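PDB 1ZJ8: sulfite reductase [ferredoxin] from Mycobacterium tuberculosis, which probably reduces sulfite to sulfide with electrons from reduced ferredoxin, using one siroheme and one [4Fe-4S] cluster in each subunit. Local coordinates for residues L184-L189 with Q346-N350; A379-R383 with I394-P398; V179-P183 with I223-V229; L193-A198 with L274-P278; V357-A361 with R422-A427. The contacts are given in a common frame with arbitrary orientation. Numbering follows the deposited sequence.

Contact 1 (L184-L189 with Q346-N350); sequences LAGESL and QRLKN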
# COMPACT_ATOMS: atom_id res chain seq x y z
N LEU A 184 3.06 14.88 4.69
CA LEU A 184 3.29 16.27 5.14
C LEU A 184 2.00 17.03 5.33
O LEU A 184 1.96 18.25 5.16
CB LEU A 184 4.20 17.01 4.15
CG LEU A 184 5.66 16.84 4.55
CD1 LEU A 184 6.26 15.60 3.89
CD2 LEU A 184 6.42 18.09 4.19
N ALA A 185 0.95 16.32 5.70
CA ALA A 185 -0.33 16.94 5.94
C ALA A 185 -0.19 18.00 7.05
O ALA A 185 0.28 17.70 8.15
CB ALA A 185 -1.34 15.89 6.31
N GLY A 186 -0.56 19.24 6.74
CA GLY A 186 -0.47 20.35 7.69
C GLY A 186 0.85 21.10 7.76
O GLY A 186 0.96 22.09 8.49
N GLU A 187 1.86 20.64 7.02
CA GLU A 187 3.14 21.34 7.00
C GLU A 187 3.74 21.62 5.61
O GLU A 187 4.67 22.44 5.50
CB GLU A 187 4.16 20.61 7.86
CG GLU A 187 3.72 20.40 9.33
CD GLU A 187 3.55 21.71 10.13
OE1 GLU A 187 3.99 22.77 9.62
OE2 GLU A 187 3.02 21.65 11.27
N SER A 188 3.21 20.99 4.56
CA SER A 188 3.72 21.22 3.21
C SER A 188 3.47 22.64 2.76
O SER A 188 2.39 23.19 2.97
CB SER A 188 3.12 20.24 2.18
OG SER A 188 3.64 20.46 0.87
N LEU A 189 4.48 23.23 2.13
CA LEU A 189 4.34 24.54 1.51
C LEU A 189 3.40 24.50 0.29
O LEU A 189 2.89 25.54 -0.13
CB LEU A 189 5.70 25.11 1.09
CG LEU A 189 6.67 25.52 2.21
CD1 LEU A 189 7.97 26.02 1.63
CD2 LEU A 189 6.06 26.57 3.13
N GLN A 346 13.02 19.10 3.34
CA GLN A 346 12.18 20.20 2.84
C GLN A 346 11.73 21.14 3.96
O GLN A 346 11.66 20.75 5.12
CB GLN A 346 10.98 19.69 2.03
CG GLN A 346 9.93 18.96 2.81
CD GLN A 346 8.73 18.64 1.96
OE1 GLN A 346 7.93 19.53 1.65
NE2 GLN A 346 8.58 17.37 1.57
N ARG A 347 11.45 22.39 3.58
CA ARG A 347 11.04 23.42 4.51
C ARG A 347 9.53 23.34 4.74
O ARG A 347 8.74 23.03 3.84
CB ARG A 347 11.42 24.80 3.95
CG ARG A 347 11.11 25.99 4.85
CD ARG A 347 11.93 26.04 6.14
NE ARG A 347 13.35 26.22 5.85
CZ ARG A 347 14.35 26.08 6.73
NH1 ARG A 347 14.12 25.78 8.01
NH2 ARG A 347 15.60 26.25 6.33
N LEU A 348 9.14 23.66 5.98
CA LEU A 348 7.78 23.49 6.45
C LEU A 348 7.14 24.82 6.84
O LEU A 348 7.84 25.77 7.19
CB LEU A 348 7.80 22.54 7.63
CG LEU A 348 8.39 21.19 7.25
CD1 LEU A 348 8.30 20.25 8.45
CD2 LEU A 348 7.67 20.61 6.07
N LYS A 349 5.80 24.85 6.78
CA LYS A 349 5.03 25.98 7.27
C LYS A 349 5.42 26.35 8.71
O LYS A 349 5.36 27.51 9.04
CB LYS A 349 3.53 25.68 7.19
CG LYS A 349 2.94 25.65 5.77
CD LYS A 349 1.57 24.88 5.72
CE LYS A 349 0.39 25.62 6.45
NZ LYS A 349 0.54 25.71 7.94
N ASN A 350 5.79 25.36 9.54
CA ASN A 350 6.40 25.57 10.87
C ASN A 350 7.55 26.58 10.83
O ASN A 350 7.84 27.26 11.82
CB ASN A 350 7.06 24.27 11.39
CG ASN A 350 6.09 23.34 12.05
OD1 ASN A 350 5.04 23.76 12.54
ND2 ASN A 350 6.43 22.06 12.07
O HOH W 1 5.46 18.77 -0.16
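Lys349 N donates to Glu187 O at 3.0 Å and nearly straight (170°), the one backbone-to-backbone hydrogen bond between these two segments. The same carbonyl receives a CA-H...O contact from Leu348, its O lying 3.4 Å from Leu348 CA. One residue on, Asn350 N donates to Glu187 OE1 (3.2 Å, 136°), so the carboxylate takes up a loop amide just past the end of strand 344-347. The other carboxylate oxygen, Glu187 OE2, forms a salt bridge with Arg383. Asn350 OD1, 3.2 Å from Glu187 OE2, adds no bond, as both atoms are acceptors. Segment 184-189 is held in a tight turn by Leu184 O, which accepts from Glu187 N (3.0 Å) and Ser188 N (3.1 Å). This turn, from the loop between strand 176-181 and helix 196-206 in a 4Fe-4S domain, docks against the end of strand 344-347, outermost in the antiparallel sheet of a ferredoxin-like half domain, and the loop that follows it. Leu184 CD2 packs on Leu348 CD2 (3.4 Å) and on Gln346 CD (3.3 Å). A water bridges the segments, 2.7 Å from Ser188 OG and donating to Gln346 OE1 at 3.2 Å; Ser188 OG is also bonded to Asp190 N, and Gln346 NE2 to His342. Arg347 turns its guanidinium away to Asp399 and Gly351 O, while Leu189 CG rests 3.6 Å from Arg347 O.

Contact 2 (A379-R383 with I394-P398); sequences AGSDR and ILDIP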
# COMPACT_ATOMS: atom_id res chain seq x y z
N ALA A 379 16.28 15.41 18.71
CA ALA A 379 16.01 16.51 17.81
C ALA A 379 14.78 17.32 18.23
O ALA A 379 14.44 18.34 17.60
CB ALA A 379 15.83 15.97 16.39
N GLY A 380 14.11 16.88 19.29
CA GLY A 380 12.97 17.61 19.83
C GLY A 380 11.69 17.43 19.03
O GLY A 380 10.79 18.26 19.13
N SER A 381 11.60 16.31 18.30
CA SER A 381 10.44 16.01 17.44
C SER A 381 9.57 14.89 17.97
O SER A 381 10.07 13.87 18.43
CB SER A 381 10.91 15.61 16.02
OG SER A 381 9.93 14.82 15.34
N ASP A 382 8.25 15.09 17.88
CA ASP A 382 7.27 14.10 18.29
C ASP A 382 6.34 13.71 17.16
O ASP A 382 5.27 13.12 17.43
CB ASP A 382 6.43 14.68 19.43
CG ASP A 382 5.50 13.66 20.09
OD1 ASP A 382 6.01 12.63 20.62
OD2 ASP A 382 4.26 13.91 20.10
N ARG A 383 6.70 14.01 15.91
CA ARG A 383 5.92 13.55 14.74
C ARG A 383 6.75 12.93 13.63
O ARG A 383 7.67 13.56 13.10
CB ARG A 383 5.16 14.69 14.06
CG ARG A 383 4.20 15.48 14.90
CD ARG A 383 4.30 16.94 14.47
NE ARG A 383 3.18 17.45 13.68
CZ ARG A 383 3.21 18.58 12.97
NH1 ARG A 383 4.30 19.31 12.89
NH2 ARG A 383 2.12 18.97 12.32
N ILE A 394 10.34 12.35 9.13
CA ILE A 394 10.29 12.99 10.46
C ILE A 394 10.04 14.48 10.33
O ILE A 394 10.76 15.15 9.61
CB ILE A 394 11.66 12.89 11.18
CG1 ILE A 394 12.35 11.54 10.98
CG2 ILE A 394 11.50 13.18 12.68
CD1 ILE A 394 11.68 10.40 11.68
N LEU A 395 9.07 15.03 11.06
CA LEU A 395 8.80 16.47 11.01
C LEU A 395 9.44 17.26 12.16
O LEU A 395 9.97 16.69 13.11
CB LEU A 395 7.29 16.70 11.02
CG LEU A 395 6.45 15.83 10.10
CD1 LEU A 395 5.02 16.26 10.22
CD2 LEU A 395 6.91 15.96 8.69
N ASP A 396 9.38 18.59 12.06
CA ASP A 396 9.77 19.51 13.14
C ASP A 396 11.23 19.37 13.53
O ASP A 396 11.55 19.38 14.71
CB ASP A 396 8.90 19.29 14.37
CG ASP A 396 7.43 19.05 14.02
OD1 ASP A 396 7.04 19.28 12.86
OD2 ASP A 396 6.68 18.60 14.93
N ILE A 397 12.11 19.23 12.53
CA ILE A 397 13.55 19.25 12.74
C ILE A 397 14.03 20.70 12.56
O ILE A 397 13.99 21.24 11.43
CB ILE A 397 14.34 18.31 11.72
CG1 ILE A 397 13.76 16.89 11.68
CG2 ILE A 397 15.82 18.23 12.07
CD1 ILE A 397 13.53 16.25 13.04
N PRO A 398 14.49 21.35 13.65
CA PRO A 398 15.09 22.67 13.48
C PRO A 398 16.47 22.63 12.81
O PRO A 398 17.17 21.62 12.89
CB PRO A 398 15.19 23.21 14.92
CG PRO A 398 15.26 22.00 15.77
CD PRO A 398 14.47 20.92 15.06
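A Schellman motif at the C-terminal end of helix 366-379 meets a G1 beta bulge in strand 392-397, within a ferredoxin-like half domain. Gly380, at positive phi (77°), ends the helix and turns the chain toward strand 384-386, which pairs antiparallel with 392-397. In the bulge, Asp396 (phi 61°, psi 42°) and Ile397 both face Asn353 of the adjoining strand 353-357. The pairing with the connecting loop is set by Leu395 N, which donates to Arg383 O at 2.9 Å and 166°. Two residues before Arg383, the Ser381 side chain stands in for a backbone donor: Ser381 OG gives its proton to Leu395 O (2.9 Å) and weakly accepts from Arg383 N (3.4 Å). Apolar packing closes the helix end, with Ala379 CB 4.1 Å and Ser381 CB 4.0 Å from Ile397 CD1; Pro398 CD makes van der Waals contact with Ala379 O (3.6 Å). Ile397 itself packs on Leu402 and Leu405 of helix 399-411. The partly exposed Arg383 side chain lies along Leu395 to Asp396; it has a second carboxylate partner in Glu187. Leu395 CD1 covers one face of its guanidinium, 4.0 Å from Arg383 CZ, and Asp396 OD1 lies at its edge, near the plane; the salt bridge has Arg383 NH1 2.7 Å from Asp396 OD1 and 3.2 Å from Asp396 OD2, both weak as hydrogen bonds.

Contact 3 (V179-P183 with I223-V229); sequences VLGSP and ISGLQDV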
# COMPACT_ATOMS: atom_id res chain seq x y z
N VAL A 179 -6.77 4.44 5.82
CA VAL A 179 -6.97 5.61 5.02
C VAL A 179 -5.61 6.27 4.81
O VAL A 179 -4.93 6.62 5.78
CB VAL A 179 -7.86 6.64 5.75
CG1 VAL A 179 -8.13 7.85 4.83
CG2 VAL A 179 -9.16 5.99 6.24
N LEU A 180 -5.21 6.46 3.55
CA LEU A 180 -3.92 7.09 3.25
C LEU A 180 -3.99 8.62 3.48
O LEU A 180 -5.05 9.24 3.33
CB LEU A 180 -3.46 6.75 1.83
CG LEU A 180 -3.46 5.27 1.39
CD1 LEU A 180 -2.90 5.13 -0.04
CD2 LEU A 180 -2.70 4.40 2.35
N GLY A 181 -2.85 9.20 3.87
CA GLY A 181 -2.72 10.66 3.98
C GLY A 181 -1.36 11.18 3.55
O GLY A 181 -0.37 10.44 3.57
N SER A 182 -1.31 12.45 3.15
CA SER A 182 -0.03 13.10 2.87
C SER A 182 0.88 13.00 4.08
O SER A 182 0.50 13.43 5.20
CB SER A 182 -0.20 14.58 2.55
OG SER A 182 1.04 15.27 2.66
N PRO A 183 2.08 12.44 3.89
CA PRO A 183 3.12 12.45 4.90
C PRO A 183 3.49 13.83 5.39
O PRO A 183 4.22 13.93 6.36
CB PRO A 183 4.33 11.88 4.14
CG PRO A 183 3.78 11.06 3.10
CD PRO A 183 2.50 11.72 2.68
N ILE A 223 -6.79 10.13 1.14
CA ILE A 223 -7.19 11.54 1.33
C ILE A 223 -5.98 12.48 1.55
O ILE A 223 -5.27 12.33 2.55
CB ILE A 223 -8.14 11.67 2.53
CG1 ILE A 223 -9.45 10.91 2.26
CG2 ILE A 223 -8.45 13.13 2.82
CD1 ILE A 223 -10.35 10.84 3.44
N SER A 224 -5.78 13.46 0.65
CA SER A 224 -4.62 14.37 0.75
C SER A 224 -4.80 15.67 -0.04
O SER A 224 -5.41 15.68 -1.10
CB SER A 224 -3.34 13.65 0.29
OG SER A 224 -2.21 14.51 0.21
N GLY A 225 -4.23 16.76 0.47
CA GLY A 225 -4.13 18.02 -0.27
C GLY A 225 -2.90 18.11 -1.17
O GLY A 225 -2.56 19.21 -1.63
N LEU A 226 -2.22 16.98 -1.37
CA LEU A 226 -1.21 16.78 -2.44
C LEU A 226 -1.55 15.49 -3.17
O LEU A 226 -2.25 14.64 -2.64
CB LEU A 226 0.21 16.64 -1.87
CG LEU A 226 0.93 17.85 -1.29
CD1 LEU A 226 2.28 17.44 -0.70
CD2 LEU A 226 1.10 18.92 -2.35
N GLN A 227 -1.04 15.31 -4.38
CA GLN A 227 -1.13 14.00 -5.06
C GLN A 227 0.09 13.15 -4.69
O GLN A 227 0.91 12.88 -5.56
CB GLN A 227 -1.19 14.18 -6.59
CG GLN A 227 -2.40 14.96 -7.16
CD GLN A 227 -2.11 15.48 -8.59
OE1 GLN A 227 -1.91 14.68 -9.50
NE2 GLN A 227 -2.09 16.79 -8.76
N ASP A 228 0.20 12.76 -3.42
CA ASP A 228 1.31 11.91 -2.92
C ASP A 228 0.82 10.59 -2.33
O ASP A 228 1.51 9.97 -1.53
CB ASP A 228 2.15 12.67 -1.89
CG ASP A 228 1.34 13.18 -0.71
OD1 ASP A 228 0.19 12.72 -0.52
OD2 ASP A 228 1.85 14.06 0.01
N VAL A 229 -0.38 10.17 -2.73
CA VAL A 229 -1.06 9.00 -2.16
C VAL A 229 -1.63 8.03 -3.22
O VAL A 229 -2.61 7.33 -2.99
CB VAL A 229 -2.21 9.45 -1.18
CG1 VAL A 229 -1.66 10.21 0.01
CG2 VAL A 229 -3.26 10.29 -1.91
O HOH W 2 -3.65 13.63 4.02
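This is a buried contact between the C-terminal ends of two neighbouring parallel strands, 176-181 and 219-224, the beta strands of a beta-alpha-beta unit whose helix is 196-206. Ile223 N donates to Leu180 O at 2.9 Å and 164°, and Gly181 CA makes a CA-H...O contact with Ile223 O (3.4 Å). Beyond it the backbones stay close (CA of Ser182 to CA of Ser224, 5.2 Å), but the next link goes through a water, which accepts from Ser182 N (2.8 Å) and donates to Ile223 O (2.5 Å). Farther on, side chains replace the backbone pairing. Ser182 OG donates to Asp228 OD2 (3.0 Å) and also accepts from Leu184 N; Asp228 OD2 in turn is bonded to His342. Segment 223-229 curls back after Ser224, with Gln227 at the centre of an inverse gamma turn, and brings Val229 over Leu180, CB to CB 4.2 Å, with Val229 CG1 3.7 Å from Gly181 C. The Leu180 side chain is about 6 Å from the siroheme. Away from Val229, Val179 CG1 meets Ile223 CD1 at 4.0 Å; these two side chains pack against Ile199 of helix 196-206, while Val229 lies on Ile239 and Ile223 on Phe238 of the next strand, 236-243.

Contact 4 (L193-A198 with L274-P278); sequences LDPTWA and LGEVP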
# COMPACT_ATOMS: atom_id res chain seq x y z
N LEU A 193 -4.76 22.08 1.01
CA LEU A 193 -5.20 22.17 2.42
C LEU A 193 -4.70 20.94 3.27
O LEU A 193 -3.98 20.07 2.77
CB LEU A 193 -6.72 22.33 2.49
CG LEU A 193 -7.62 21.11 2.30
CD1 LEU A 193 -9.06 21.51 2.48
CD2 LEU A 193 -7.41 20.46 0.97
N ASP A 194 -5.05 20.90 4.56
CA ASP A 194 -4.74 19.74 5.40
C ASP A 194 -6.03 19.04 5.76
O ASP A 194 -6.75 19.49 6.65
CB ASP A 194 -4.02 20.11 6.69
CG ASP A 194 -3.70 18.89 7.56
OD1 ASP A 194 -3.87 17.76 7.08
OD2 ASP A 194 -3.27 19.04 8.71
N PRO A 195 -6.31 17.91 5.11
CA PRO A 195 -7.58 17.28 5.33
C PRO A 195 -7.49 16.23 6.44
O PRO A 195 -8.40 15.39 6.56
CB PRO A 195 -7.83 16.63 3.97
CG PRO A 195 -6.47 16.16 3.56
CD PRO A 195 -5.47 17.09 4.22
N THR A 196 -6.42 16.25 7.24
CA THR A 196 -6.25 15.28 8.31
C THR A 196 -7.52 15.14 9.13
O THR A 196 -7.94 14.02 9.42
CB THR A 196 -5.15 15.67 9.27
OG1 THR A 196 -3.94 15.84 8.55
CG2 THR A 196 -4.98 14.58 10.33
N TRP A 197 -8.13 16.26 9.47
CA TRP A 197 -9.41 16.23 10.17
C TRP A 197 -10.41 15.21 9.60
O TRP A 197 -11.12 14.56 10.37
CB TRP A 197 -10.07 17.59 10.14
CG TRP A 197 -11.32 17.60 10.93
CD1 TRP A 197 -11.45 17.85 12.27
CD2 TRP A 197 -12.65 17.37 10.44
NE1 TRP A 197 -12.77 17.79 12.64
CE2 TRP A 197 -13.53 17.49 11.54
CE3 TRP A 197 -13.18 17.07 9.18
CZ2 TRP A 197 -14.91 17.31 11.41
CZ3 TRP A 197 -14.54 16.91 9.05
CH2 TRP A 197 -15.39 17.03 10.16
N ALA A 198 -10.49 15.10 8.27
CA ALA A 198 -11.46 14.19 7.67
C ALA A 198 -11.10 12.74 7.98
O ALA A 198 -11.98 11.92 8.24
CB ALA A 198 -11.56 14.42 6.16
N LEU A 274 -14.11 20.36 3.03
CA LEU A 274 -13.53 19.46 4.03
C LEU A 274 -14.55 18.89 5.06
O LEU A 274 -14.45 17.72 5.44
CB LEU A 274 -12.35 20.14 4.74
CG LEU A 274 -11.57 19.27 5.72
CD1 LEU A 274 -11.05 17.97 5.08
CD2 LEU A 274 -10.41 20.07 6.29
N GLY A 275 -15.50 19.72 5.49
CA GLY A 275 -16.51 19.31 6.46
C GLY A 275 -17.43 18.17 6.03
O GLY A 275 -17.90 17.40 6.86
N GLU A 276 -17.67 18.05 4.73
CA GLU A 276 -18.60 17.07 4.18
C GLU A 276 -17.90 15.76 3.75
O GLU A 276 -18.58 14.82 3.30
CB GLU A 276 -19.36 17.69 2.98
CG GLU A 276 -20.59 18.59 3.30
CD GLU A 276 -21.04 19.54 2.14
OE1 GLU A 276 -20.77 19.28 0.93
OE2 GLU A 276 -21.66 20.59 2.45
N VAL A 277 -16.58 15.68 3.92
CA VAL A 277 -15.79 14.55 3.42
C VAL A 277 -16.15 13.23 4.09
O VAL A 277 -16.44 12.25 3.40
CB VAL A 277 -14.23 14.82 3.44
CG1 VAL A 277 -13.42 13.58 3.04
CG2 VAL A 277 -13.88 15.97 2.50
N PRO A 278 -16.14 13.17 5.44
CA PRO A 278 -16.56 11.95 6.14
C PRO A 278 -17.95 11.43 5.70
O PRO A 278 -18.17 10.20 5.57
CB PRO A 278 -16.58 12.39 7.61
CG PRO A 278 -15.59 13.49 7.70
CD PRO A 278 -15.67 14.21 6.38
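Two helix N-termini, those of 196-206 and 277-291, pack together beside the mixed sheet of a 4Fe-4S domain, without a hydrogen bond between the segments. The main bump is Leu274, in the 3-10 turn that leads into helix 277-291. Its side chain fits a hollow lined by Leu193, Asp194, Pro195, Trp197 and Ala198: Leu274 CD1 lies 3.5 Å from Pro195 CA and 3.7 Å from Ala198 CB, Leu274 CD2 3.7 Å from Asp194 O, and Leu274 CB 4.2 Å from Leu193 CD1. Leu250 of strand 249-254 touches Leu193, Pro195, Leu274 and Val277 as well. Ala198 is small enough to let the second segment close in: its CB meets Val277 CG1 at 3.7 Å and Pro278 CD at 4.1 Å, and the CA atoms of Ala198 and Pro278 are 5.8 Å apart. The shape of the first segment is fixed locally. Pro195 takes the N-cap position, and just before it Asp194 forms an Asx turn, OD1 accepting from Thr196 N (3.0 Å) and, at a very short 2.4 Å, from Thr196 OG1. The exposed indole of Trp197 flanks the joint obliquely, its CZ3 3.7 Å from Leu274 O, 4.0 Å from Gly275 CA and 3.8 Å from Pro278 CG.

Contact 5 (V357-A361 with R422-A427); sequences VAPIA and RRNLMA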
# COMPACT_ATOMS: atom_id res chain seq x y z
N VAL A 357 13.51 9.65 4.63
CA VAL A 357 14.58 8.67 4.48
C VAL A 357 14.09 7.45 3.75
O VAL A 357 12.91 7.11 3.79
CB VAL A 357 15.17 8.19 5.81
CG1 VAL A 357 16.05 9.25 6.41
CG2 VAL A 357 14.08 7.77 6.79
N ALA A 358 15.02 6.78 3.09
CA ALA A 358 14.69 5.68 2.19
C ALA A 358 15.38 4.42 2.65
O ALA A 358 16.58 4.26 2.44
CB ALA A 358 15.12 5.99 0.74
N PRO A 359 14.62 3.52 3.27
CA PRO A 359 15.17 2.20 3.48
C PRO A 359 15.16 1.47 2.14
O PRO A 359 14.99 2.10 1.09
CB PRO A 359 14.21 1.59 4.50
CG PRO A 359 12.97 2.46 4.51
CD PRO A 359 13.23 3.66 3.72
N ILE A 360 15.36 0.15 2.16
CA ILE A 360 15.29 -0.65 0.97
C ILE A 360 13.97 -1.42 1.00
O ILE A 360 13.82 -2.40 1.75
CB ILE A 360 16.49 -1.63 0.90
CG1 ILE A 360 17.80 -0.87 0.67
CG2 ILE A 360 16.26 -2.68 -0.19
CD1 ILE A 360 19.03 -1.75 0.56
N ALA A 361 13.01 -0.97 0.20
CA ALA A 361 11.73 -1.62 0.06
C ALA A 361 11.07 -1.83 1.40
O ALA A 361 10.65 -2.91 1.68
CB ALA A 361 11.89 -2.96 -0.62
N ARG A 422 17.95 2.94 -4.86
CA ARG A 422 17.44 2.72 -3.51
C ARG A 422 16.17 3.53 -3.25
O ARG A 422 15.27 3.11 -2.54
CB ARG A 422 18.49 3.12 -2.50
CG ARG A 422 18.16 2.77 -1.07
CD ARG A 422 19.05 3.60 -0.17
NE ARG A 422 19.60 2.82 0.93
CZ ARG A 422 20.56 1.90 0.80
NH1 ARG A 422 21.12 1.62 -0.39
NH2 ARG A 422 20.96 1.27 1.89
N ARG A 423 16.15 4.72 -3.82
CA ARG A 423 15.06 5.63 -3.65
C ARG A 423 13.80 5.12 -4.29
O ARG A 423 12.74 5.17 -3.70
CB ARG A 423 15.42 6.95 -4.31
CG ARG A 423 14.27 7.89 -4.31
CD ARG A 423 14.73 9.26 -4.41
NE ARG A 423 13.62 10.18 -4.39
CZ ARG A 423 13.78 11.49 -4.43
NH1 ARG A 423 15.00 12.02 -4.54
NH2 ARG A 423 12.72 12.28 -4.40
N ASN A 424 13.93 4.66 -5.52
CA ASN A 424 12.77 4.42 -6.36
C ASN A 424 12.30 2.97 -6.48
O ASN A 424 11.41 2.68 -7.26
CB ASN A 424 13.03 5.01 -7.75
CG ASN A 424 13.17 6.49 -7.71
OD1 ASN A 424 12.34 7.16 -7.16
ND2 ASN A 424 14.25 7.01 -8.27
N LEU A 425 12.86 2.07 -5.70
CA LEU A 425 12.50 0.67 -5.83
C LEU A 425 11.47 0.30 -4.76
O LEU A 425 11.58 0.68 -3.61
CB LEU A 425 13.74 -0.24 -5.72
CG LEU A 425 13.48 -1.76 -5.76
CD1 LEU A 425 14.62 -2.51 -6.42
CD2 LEU A 425 13.20 -2.39 -4.38
N MET A 426 10.46 -0.47 -5.14
CA MET A 426 9.59 -1.10 -4.15
C MET A 426 9.52 -2.59 -4.41
O MET A 426 9.77 -3.06 -5.53
CB MET A 426 8.16 -0.52 -4.20
CG MET A 426 8.03 0.92 -3.73
SD MET A 426 6.31 1.51 -3.56
CE MET A 426 5.48 0.77 -4.95
N ALA A 427 9.19 -3.34 -3.37
CA ALA A 427 8.99 -4.77 -3.47
C ALA A 427 7.94 -5.17 -2.45
O ALA A 427 7.75 -4.48 -1.44
CB ALA A 427 10.28 -5.51 -3.22
O HOH W 3 18.31 2.19 2.97
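Arg422 extends along the loop 357-361, and Ile360 CD1 covers one face of its guanidinium, 3.8 Å from Arg422 NH2. Ala358 O lies near the plane of the group, at its edge, and is joined to it through water: the water donates to Ala358 O (2.7 Å) and accepts from Arg422 NE (2.5 Å). The aliphatic part of the arginine also touches the loop, with Arg422 CD 3.7 Å from Ala358 O. The charge is met outside the two segments by Glu453 of helix 442-455, whose Val449 packs on both Ile360 and Arg422. Ala358 CB points at the helix 420-424, 4.4 Å from Arg423 CA, while Arg423 forms a salt bridge with Asp341. Farther along, Ala361 faces strand 425-427. Its CB meets Leu425 CD2 and Ala427 CB, each at 4.0 Å, and approaches Ala427 N to 3.9 Å; the CA atoms of Ala361 and Met426 are only 4.8 Å apart, a closeness that the small alanine side chain permits. The CA-to-CB bond of Met426 points away from the loop; its side chain is about 7 Å from the siroheme. Ala427 touches siroheme and immediately precedes the cluster-site residue Cys428. The family repeats a pairing of ferredoxin-like half domain with 4Fe-4S domain, and here the second pair meets beside the siroheme and cluster site.

Contacts 3 and 4 share one beta-alpha-beta unit, their centres about 11 Å apart: Pro195 CG packs on Ile223 CG2 at 3.7 Å. The turn of contact 1 adjoins both, with Ala185 CB 3.2 Å from Asp194 OD1 and Ser188 OG 3.7 Å from Leu226 CD1. It also joins contact 2, where the salt bridge from Glu187 OE2 to Arg383 NH2 (3.0 Å) links a 4Fe-4S domain to a ferredoxin-like half domain. Contact 5 touches none of the others and lies about 30 Å, centre to centre, from contact 4. It alone includes a siroheme-pocket residue, Ala427, whose side chain is about 8 Å from the iron-sulfur cluster; contact 3 approaches the siroheme through Leu180.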